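Local structure of putative YfrE protein (Vibrio parahaemolyticus RIMD 2210633, 3BEE) at residues A[8-13]-A[42-47]; A[16-21]-A[46-51]; A[61-66]-A[87-92]. The protein is of unknown function, but this C-terminal fragment belongs to a TPR family of cytochrome c biogenesis, so it probably assists cytochrome c maturation. All blocks are in the same frame, centred on the assembly; numbering follows the deposited sequence.

Contact 1 (A[8-13]-A[42-47]); sequences QLAAKA and NEAALS
A10 sits on helix 6-18 and presses its methyl group onto the first turn of helix 43-55. A10 CB meets A44 CB at 3.7 Å. The same CB lies 3.7 Å from the backbone atom A45 N, and A45 CB is a little further off. All three side chains are single methyls, so the backbones come very close: A10 CA and A45 CA are 5.0 Å apart. A10 CB also packs 3.9 Å from N42 OD1. No hydrogen bond crosses between 8-13 and 42-47, and the contact is pure van der Waals packing. It is buried, near the centre of the chain. Close helix packing through small residues is a familiar feature of TPR domains, and both segments fall in the TPR region of the CcmH/CycH family. Here the touching helices are not consecutive, since helix 26-38 lies between them in sequence and A13 packs against its L31 and L32. N42 is held in place as the N-cap of helix 43-55. Its OD1 accepts from A45 N at 3.0 Å, in the carbonyl plane and on a lone pair, with an N-H...O angle of 152°. CG anti to the backbone N (chi1 -172°) brings the amide back over the helix start for this bond. The other end of the amide is also held: N42 ND2 bonds to E39 OE1 and to T7 OG1 in the first turn of helix 6-18.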
loop_
_atom_site.group_PDB
_atom_site.type_symbol
_atom_site.label_atom_id
_atom_site.label_comp_id
_atom_site.label_asym_id
_atom_site.label_seq_id
_atom_site.Cartn_x
_atom_site.Cartn_y
_atom_site.Cartn_z
ATOM N N GLN A 8 -12.613 0.889 -0.233
ATOM C CA GLN A 8 -13.151 2.199 -0.589
ATOM C C GLN A 8 -12.421 3.373 0.099
ATOM O O GLN A 8 -12.197 4.409 -0.515
ATOM C CB GLN A 8 -14.666 2.242 -0.355
ATOM C CG GLN A 8 -15.420 1.418 -1.411
ATOM C CD GLN A 8 -16.894 1.222 -1.135
ATOM O OE1 GLN A 8 -17.374 1.394 -0.008
ATOM N NE2 GLN A 8 -17.632 0.833 -2.179
ATOM N N LEU A 9 -12.063 3.203 1.369
ATOM C CA LEU A 9 -11.242 4.167 2.090
ATOM C C LEU A 9 -9.844 4.303 1.444
ATOM O O LEU A 9 -9.351 5.415 1.242
ATOM C CB LEU A 9 -11.148 3.766 3.577
ATOM C CG LEU A 9 -12.464 3.845 4.404
ATOM C CD1 LEU A 9 -12.238 3.312 5.815
ATOM C CD2 LEU A 9 -13.004 5.243 4.477
ATOM N N ALA A 10 -9.241 3.175 1.077
ATOM C CA ALA A 10 -7.921 3.160 0.454
ATOM C C ALA A 10 -7.987 3.738 -0.933
ATOM O O ALA A 10 -7.031 4.364 -1.371
ATOM C CB ALA A 10 -7.382 1.776 0.394
ATOM N N ALA A 11 -9.108 3.542 -1.631
ATOM C CA ALA A 11 -9.277 4.131 -2.957
ATOM C C ALA A 11 -9.349 5.665 -2.874
ATOM O O ALA A 11 -8.779 6.365 -3.713
ATOM C CB ALA A 11 -10.528 3.560 -3.666
ATOM N N LYS A 12 -10.046 6.215 -1.882
ATOM C CA LYS A 12 -10.024 7.671 -1.767
ATOM C C LYS A 12 -8.612 8.122 -1.444
ATOM O O LYS A 12 -8.117 9.089 -2.035
ATOM C CB LYS A 12 -11.009 8.227 -0.738
ATOM C CG LYS A 12 -11.136 9.765 -0.865
ATOM C CD LYS A 12 -12.207 10.371 0.036
ATOM C CE LYS A 12 -12.171 11.878 -0.087
ATOM N NZ LYS A 12 -13.312 12.533 0.561
ATOM N N ALA A 13 -7.955 7.419 -0.523
ATOM C CA ALA A 13 -6.572 7.791 -0.205
ATOM C C ALA A 13 -5.717 7.825 -1.464
ATOM O O ALA A 13 -4.901 8.731 -1.636
ATOM C CB ALA A 13 -5.966 6.840 0.809
ATOM N N ASN A 42 -5.276 -5.135 3.999
ATOM C CA ASN A 42 -5.911 -4.569 2.822
ATOM C C ASN A 42 -4.888 -4.290 1.720
ATOM O O ASN A 42 -3.894 -3.605 1.944
ATOM C CB ASN A 42 -6.674 -3.304 3.158
ATOM C CG ASN A 42 -7.485 -2.821 2.003
ATOM O OD1 ASN A 42 -7.010 -2.019 1.196
ATOM N ND2 ASN A 42 -8.714 -3.325 1.885
ATOM N N GLU A 43 -5.152 -4.843 0.538
ATOM C CA GLU A 43 -4.234 -4.800 -0.571
ATOM C C GLU A 43 -4.085 -3.400 -1.105
ATOM O O GLU A 43 -2.983 -2.942 -1.283
ATOM C CB GLU A 43 -4.701 -5.728 -1.696
ATOM C CG GLU A 43 -3.630 -5.904 -2.823
ATOM C CD GLU A 43 -3.902 -7.146 -3.714
ATOM O OE1 GLU A 43 -4.966 -7.810 -3.530
ATOM O OE2 GLU A 43 -3.044 -7.444 -4.589
ATOM N N ALA A 44 -5.197 -2.720 -1.367
ATOM C CA ALA A 44 -5.152 -1.339 -1.858
ATOM C C ALA A 44 -4.337 -0.403 -0.934
ATOM O O ALA A 44 -3.548 0.404 -1.410
ATOM C CB ALA A 44 -6.544 -0.806 -2.083
ATOM N N ALA A 45 -4.531 -0.536 0.379
ATOM C CA ALA A 45 -3.905 0.330 1.370
ATOM C C ALA A 45 -2.399 0.060 1.510
ATOM O O ALA A 45 -1.589 0.980 1.419
ATOM C CB ALA A 45 -4.609 0.185 2.714
ATOM N N LEU A 46 -2.028 -1.202 1.730
ATOM C CA LEU A 46 -0.636 -1.563 1.895
ATOM C C LEU A 46 0.131 -1.320 0.610
ATOM O O LEU A 46 1.312 -0.960 0.622
ATOM C CB LEU A 46 -0.507 -3.033 2.318
ATOM C CG LEU A 46 -0.928 -3.347 3.756
ATOM C CD1 LEU A 46 -0.721 -4.844 4.068
ATOM C CD2 LEU A 46 -0.157 -2.494 4.743
ATOM N N SER A 47 -0.555 -1.510 -0.503
ATOM C CA SER A 47 0.049 -1.279 -1.781
ATOM C C SER A 47 0.373 0.213 -2.007
ATOM O O SER A 47 1.467 0.548 -2.477
ATOM C CB SER A 47 -0.825 -1.892 -2.886
ATOM O OG SER A 47 -0.465 -1.343 -4.103
#

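Contact 2 (A[16-21]-A[46-51]); sequences LYYLHK and LSLIAN. With EDO (1,2-ethanediol), chain D.
L48 CD1 of helix 43-55 touches both Y17 and Y18 of helix 6-18. This is the tight part of the contact. The methyl lies 3.7 Å from Y17 CD2 and 3.6 Å from Y18 CE2. It makes an off-centre CH-pi contact with the Y17 ring, 4.1 Å from L48 CD1 to the ring centroid. L48 starts with CG anti to the backbone N (chi1 -173°), which carries its branch toward the tyrosines. L48 CD2 makes a further, longer contact with Y17 CB. The two rings also support each other: Y17 CD2 stands 3.6 Å above the plane of the Y18 ring, over its centre. The hydroxyl of Y17 is engaged by D52, one turn on from L48.

The other side is looser and partly exposed. The Y18 side chain slides past L48 to N51, where N51 ND2 gives Y18 OH a weak hydrogen bond of 3.5 Å. The ring and amide planes are 60° apart. N51 OD1 turns to another partner and accepts from O1 of a bound 1,2-ethanediol at 2.7 Å. W66 of helix 59-70 touches N51 as well. The diol probably came from the crystallisation liquor. The direct contact between 16-21 and 46-51, in this TPR-family region, is thus mostly apolar. Its one polar link, from N51 to Y18, is weak, and N51 OD1 is left to accept from the diol here.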
loop_
_atom_site.group_PDB
_atom_site.type_symbol
_atom_site.label_atom_id
_atom_site.label_comp_id
_atom_site.label_asym_id
_atom_site.label_seq_id
_atom_site.Cartn_x
_atom_site.Cartn_y
_atom_site.Cartn_z
ATOM N N LEU A 16 -6.491 10.949 -3.638
ATOM C CA LEU A 16 -5.881 12.134 -3.048
ATOM C C LEU A 16 -4.361 12.124 -3.179
ATOM O O LEU A 16 -3.766 13.177 -3.385
ATOM C CB LEU A 16 -6.269 12.297 -1.588
ATOM C CG LEU A 16 -7.739 12.524 -1.275
ATOM C CD1 LEU A 16 -7.907 12.107 0.149
ATOM C CD2 LEU A 16 -8.187 13.960 -1.495
ATOM N N TYR A 17 -3.747 10.941 -3.089
ATOM C CA TYR A 17 -2.310 10.789 -3.282
ATOM C C TYR A 17 -1.818 11.121 -4.705
ATOM O O TYR A 17 -1.061 12.100 -4.875
ATOM C CB TYR A 17 -1.869 9.364 -2.923
ATOM C CG TYR A 17 -0.364 9.137 -2.988
ATOM C CD1 TYR A 17 0.446 9.454 -1.901
ATOM C CD2 TYR A 17 0.240 8.573 -4.122
ATOM C CE1 TYR A 17 1.816 9.215 -1.937
ATOM C CE2 TYR A 17 1.619 8.339 -4.178
ATOM C CZ TYR A 17 2.402 8.675 -3.089
ATOM O OH TYR A 17 3.757 8.472 -3.107
ATOM N N TYR A 18 -2.186 10.269 -5.694
ATOM C CA TYR A 18 -1.646 10.343 -7.109
ATOM C C TYR A 18 -1.997 11.599 -7.856
ATOM O O TYR A 18 -1.232 12.057 -8.750
ATOM C CB TYR A 18 -2.003 9.121 -7.998
ATOM C CG TYR A 18 -1.178 7.911 -7.628
ATOM C CD1 TYR A 18 0.200 7.876 -7.870
ATOM C CD2 TYR A 18 -1.756 6.836 -6.953
ATOM C CE1 TYR A 18 0.991 6.759 -7.481
ATOM C CE2 TYR A 18 -0.995 5.732 -6.547
ATOM C CZ TYR A 18 0.373 5.699 -6.822
ATOM O OH TYR A 18 1.096 4.633 -6.413
ATOM N N LEU A 19 -3.157 12.147 -7.531
ATOM C CA LEU A 19 -3.618 13.330 -8.263
ATOM C C LEU A 19 -3.084 14.607 -7.611
ATOM O O LEU A 19 -3.141 15.700 -8.218
ATOM C CB LEU A 19 -5.152 13.343 -8.469
ATOM C CG LEU A 19 -5.712 12.884 -9.839
ATOM C CD1 LEU A 19 -5.714 11.368 -9.990
ATOM C CD2 LEU A 19 -7.119 13.406 -10.039
ATOM N N HIS A 20 -2.538 14.467 -6.404
ATOM C CA HIS A 20 -2.009 15.646 -5.657
ATOM C C HIS A 20 -0.539 15.544 -5.238
ATOM O O HIS A 20 -0.186 15.623 -4.066
ATOM C CB HIS A 20 -2.927 16.025 -4.493
ATOM C CG HIS A 20 -4.346 16.230 -4.916
ATOM N ND1 HIS A 20 -4.846 17.466 -5.268
ATOM C CD2 HIS A 20 -5.366 15.352 -5.077
ATOM C CE1 HIS A 20 -6.118 17.344 -5.613
ATOM N NE2 HIS A 20 -6.460 16.071 -5.500
ATOM N N LYS A 21 0.304 15.390 -6.248
ATOM C CA LYS A 21 1.742 15.442 -6.096
ATOM C C LYS A 21 2.311 14.280 -5.300
ATOM O O LYS A 21 3.428 14.375 -4.817
ATOM C CB LYS A 21 2.167 16.792 -5.507
ATOM C CG LYS A 21 1.755 17.956 -6.390
ATOM C CD LYS A 21 2.341 19.289 -5.923
ATOM C CE LYS A 21 2.244 20.309 -7.048
ATOM N NZ LYS A 21 2.140 21.714 -6.551
ATOM N N LEU A 46 -2.028 -1.202 1.730
ATOM C CA LEU A 46 -0.636 -1.563 1.895
ATOM C C LEU A 46 0.131 -1.320 0.610
ATOM O O LEU A 46 1.312 -0.960 0.622
ATOM C CB LEU A 46 -0.507 -3.033 2.318
ATOM C CG LEU A 46 -0.928 -3.347 3.756
ATOM C CD1 LEU A 46 -0.721 -4.844 4.068
ATOM C CD2 LEU A 46 -0.157 -2.494 4.743
ATOM N N SER A 47 -0.555 -1.510 -0.503
ATOM C CA SER A 47 0.049 -1.279 -1.781
ATOM C C SER A 47 0.373 0.213 -2.007
ATOM O O SER A 47 1.467 0.548 -2.477
ATOM C CB SER A 47 -0.825 -1.892 -2.886
ATOM O OG SER A 47 -0.465 -1.343 -4.103
ATOM N N LEU A 48 -0.534 1.109 -1.634
ATOM C CA LEU A 48 -0.219 2.548 -1.697
ATOM C C LEU A 48 0.986 2.911 -0.819
ATOM O O LEU A 48 1.868 3.668 -1.230
ATOM C CB LEU A 48 -1.435 3.428 -1.315
ATOM C CG LEU A 48 -1.266 4.948 -1.502
ATOM C CD1 LEU A 48 -0.999 5.288 -2.960
ATOM C CD2 LEU A 48 -2.478 5.792 -1.012
ATOM N N ILE A 49 0.994 2.397 0.403
ATOM C CA ILE A 49 2.069 2.666 1.350
ATOM C C ILE A 49 3.432 2.200 0.799
ATOM O O ILE A 49 4.430 2.967 0.836
ATOM C CB ILE A 49 1.749 2.015 2.730
ATOM C CG1 ILE A 49 0.573 2.755 3.423
ATOM C CG2 ILE A 49 3.015 1.965 3.646
ATOM C CD1 ILE A 49 -0.122 1.947 4.560
ATOM N N ALA A 50 3.474 0.964 0.298
ATOM C CA ALA A 50 4.701 0.400 -0.341
ATOM C C ALA A 50 5.138 1.223 -1.536
ATOM O O ALA A 50 6.316 1.470 -1.705
ATOM C CB ALA A 50 4.474 -1.054 -0.799
ATOM N N ASN A 51 4.187 1.590 -2.397
ATOM C CA ASN A 51 4.486 2.342 -3.597
ATOM C C ASN A 51 5.030 3.686 -3.210
ATOM O O ASN A 51 5.970 4.141 -3.815
ATOM C CB ASN A 51 3.220 2.537 -4.470
ATOM C CG ASN A 51 2.818 1.265 -5.197
ATOM O OD1 ASN A 51 3.574 0.303 -5.215
ATOM N ND2 ASN A 51 1.626 1.263 -5.822
HETATM C C1 EDO D . 6.188 0.121 -8.080
HETATM O O1 EDO D . 5.555 0.733 -6.935
HETATM C C2 EDO D . 6.712 -1.270 -7.743
HETATM O O2 EDO D . 7.830 -1.557 -8.591
#

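Contact 3 (A[61-66]-A[87-92]); sequences EAIDTW and NKAKKL
E61 O takes two bonds from T65, on the helix whose I63 and W66 meet A89 across the contact. T65 OG1 donates to E61 O at 2.8 Å, and T65 N donates at 3.1 Å. They arrive from opposite faces of the carbonyl plane, with OG1 tilted 26° from it. The hydroxyl is therefore satisfied within its own helix.

The contact itself is apolar. I63 CG1 rests 3.6 Å from A89 CB. CG1 stands anti to the carbonyl carbon (chi1 -63°), and the chain runs on to CD1, which packs 3.7 Å from the backbone atom K90 N. K90 CB is brushed by the same methyl, while the rest of the lysine chain turns off from the contact. The W66 ring also brings its edge to A89: CZ3 is 4.1 Å from A89 CB, which lies near the ring plane. A89 CB thus packs against both I63 and W66.

Segments 61-66 and 87-92 run nearly antiparallel, at 155°, with axes 9.4 Å apart at closest approach, as expected for neighbouring helices of a TPR-like helical array. I86 of helix 79-92 extends the packing on I63 and W66. W66 also touches A50, so helix 59-70 is packed between helix 43-55 and the C-terminal helix 79-92.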
loop_
_atom_site.group_PDB
_atom_site.type_symbol
_atom_site.label_atom_id
_atom_site.label_comp_id
_atom_site.label_asym_id
_atom_site.label_seq_id
_atom_site.Cartn_x
_atom_site.Cartn_y
_atom_site.Cartn_z
ATOM N N GLU A 61 11.952 -0.053 3.225
ATOM C CA GLU A 61 10.611 0.079 3.762
ATOM C C GLU A 61 9.534 -0.371 2.799
ATOM O O GLU A 61 8.551 -0.923 3.243
ATOM C CB GLU A 61 10.362 1.511 4.233
ATOM C CG GLU A 61 11.286 1.822 5.385
ATOM C CD GLU A 61 11.323 3.267 5.758
ATOM O OE1 GLU A 61 10.261 3.790 6.178
ATOM O OE2 GLU A 61 12.430 3.863 5.661
ATOM N N ALA A 62 9.722 -0.126 1.491
ATOM C CA ALA A 62 8.821 -0.673 0.464
ATOM C C ALA A 62 8.743 -2.198 0.553
ATOM O O ALA A 62 7.658 -2.775 0.566
ATOM C CB ALA A 62 9.258 -0.223 -0.946
ATOM N N ILE A 63 9.904 -2.847 0.636
ATOM C CA ILE A 63 9.979 -4.308 0.735
ATOM C C ILE A 63 9.270 -4.817 1.982
ATOM O O ILE A 63 8.475 -5.762 1.906
ATOM C CB ILE A 63 11.439 -4.831 0.659
ATOM C CG1 ILE A 63 12.054 -4.491 -0.705
ATOM C CG2 ILE A 63 11.499 -6.367 0.881
ATOM C CD1 ILE A 63 13.558 -4.689 -0.762
ATOM N N ASP A 64 9.537 -4.172 3.115
ATOM C CA ASP A 64 8.942 -4.556 4.395
ATOM C C ASP A 64 7.415 -4.538 4.310
ATOM O O ASP A 64 6.758 -5.382 4.892
ATOM C CB ASP A 64 9.383 -3.590 5.500
ATOM C CG ASP A 64 10.858 -3.734 5.853
ATOM O OD1 ASP A 64 11.479 -4.730 5.457
ATOM O OD2 ASP A 64 11.408 -2.831 6.507
ATOM N N THR A 65 6.878 -3.546 3.604
ATOM C CA THR A 65 5.419 -3.384 3.457
ATOM C C THR A 65 4.867 -4.484 2.543
ATOM O O THR A 65 3.821 -5.058 2.825
ATOM C CB THR A 65 5.049 -1.984 2.904
ATOM O OG1 THR A 65 5.758 -0.979 3.639
ATOM C CG2 THR A 65 3.551 -1.734 3.022
ATOM N N TRP A 66 5.578 -4.768 1.462
ATOM C CA TRP A 66 5.169 -5.837 0.535
ATOM C C TRP A 66 5.266 -7.214 1.186
ATOM O O TRP A 66 4.410 -8.062 0.958
ATOM C CB TRP A 66 5.987 -5.794 -0.766
ATOM C CG TRP A 66 5.558 -4.720 -1.731
ATOM C CD1 TRP A 66 4.248 -4.382 -2.083
ATOM C CD2 TRP A 66 6.415 -3.838 -2.487
ATOM N NE1 TRP A 66 4.265 -3.343 -3.006
ATOM C CE2 TRP A 66 5.571 -2.997 -3.272
ATOM C CE3 TRP A 66 7.808 -3.690 -2.590
ATOM C CZ2 TRP A 66 6.087 -1.999 -4.145
ATOM C CZ3 TRP A 66 8.326 -2.716 -3.441
ATOM C CH2 TRP A 66 7.461 -1.863 -4.206
ATOM N N ASN A 87 11.596 -7.621 -5.749
ATOM C CA ASN A 87 12.836 -7.862 -6.451
ATOM C C ASN A 87 13.476 -6.634 -7.109
ATOM O O ASN A 87 14.684 -6.469 -7.039
ATOM C CB ASN A 87 12.686 -8.990 -7.454
ATOM C CG ASN A 87 13.573 -10.137 -7.125
ATOM O OD1 ASN A 87 14.511 -10.449 -7.883
ATOM N ND2 ASN A 87 13.347 -10.748 -5.952
ATOM N N LYS A 88 12.664 -5.801 -7.757
ATOM C CA LYS A 88 13.119 -4.522 -8.283
ATOM C C LYS A 88 13.741 -3.658 -7.149
ATOM O O LYS A 88 14.861 -3.185 -7.275
ATOM C CB LYS A 88 11.934 -3.794 -8.968
ATOM C CG LYS A 88 12.304 -2.684 -9.941
ATOM C CD LYS A 88 11.019 -2.187 -10.698
ATOM C CE LYS A 88 11.302 -1.130 -11.780
ATOM N NZ LYS A 88 11.816 -1.599 -13.138
ATOM N N ALA A 89 12.986 -3.453 -6.069
ATOM C CA ALA A 89 13.430 -2.669 -4.896
ATOM C C ALA A 89 14.775 -3.150 -4.341
ATOM O O ALA A 89 15.694 -2.360 -4.110
ATOM C CB ALA A 89 12.371 -2.695 -3.821
ATOM N N LYS A 90 14.880 -4.459 -4.171
ATOM C CA LYS A 90 16.079 -5.129 -3.669
ATOM C C LYS A 90 17.283 -4.789 -4.549
ATOM O O LYS A 90 18.355 -4.513 -4.046
ATOM C CB LYS A 90 15.803 -6.637 -3.664
ATOM C CG LYS A 90 16.904 -7.528 -3.217
ATOM C CD LYS A 90 16.345 -8.938 -2.930
ATOM C CE LYS A 90 16.379 -9.842 -4.167
ATOM N NZ LYS A 90 15.777 -11.183 -3.863
ATOM N N LYS A 91 17.084 -4.783 -5.868
ATOM C CA LYS A 91 18.146 -4.479 -6.821
ATOM C C LYS A 91 18.526 -2.997 -6.837
ATOM O O LYS A 91 19.564 -2.650 -7.340
ATOM C CB LYS A 91 17.721 -4.900 -8.225
ATOM C CG LYS A 91 17.759 -6.413 -8.507
ATOM C CD LYS A 91 17.148 -6.637 -9.897
ATOM C CE LYS A 91 16.797 -8.083 -10.201
ATOM N NZ LYS A 91 16.068 -8.102 -11.517
ATOM N N LEU A 92 17.682 -2.130 -6.284
ATOM C CA LEU A 92 17.956 -0.702 -6.291
ATOM C C LEU A 92 18.583 -0.241 -4.985
ATOM O O LEU A 92 18.987 0.916 -4.867
ATOM C CB LEU A 92 16.675 0.105 -6.578
ATOM C CG LEU A 92 16.158 -0.045 -8.014
ATOM C CD1 LEU A 92 14.808 0.597 -8.128
ATOM C CD2 LEU A 92 17.190 0.488 -9.061
#

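Overall arrangement
From the N terminus, helix 6-18 opens contact 1 and then contact 2. The chain passes through helix 26-38 before returning in helix 43-55. There contact 1 closes first and contact 2 closes next, with L46 and S47 common to both. The two loops cross rather than nest, and together they join the same pair of helices at successive points. Contact 3 follows in series. It opens on helix 59-70 and closes on helix 79-92, on the opposite side of the chain's centre from contact 1. W66 joins contact 3 to contact 2, so the ties run through the TPR-family helices to the C-terminal helix.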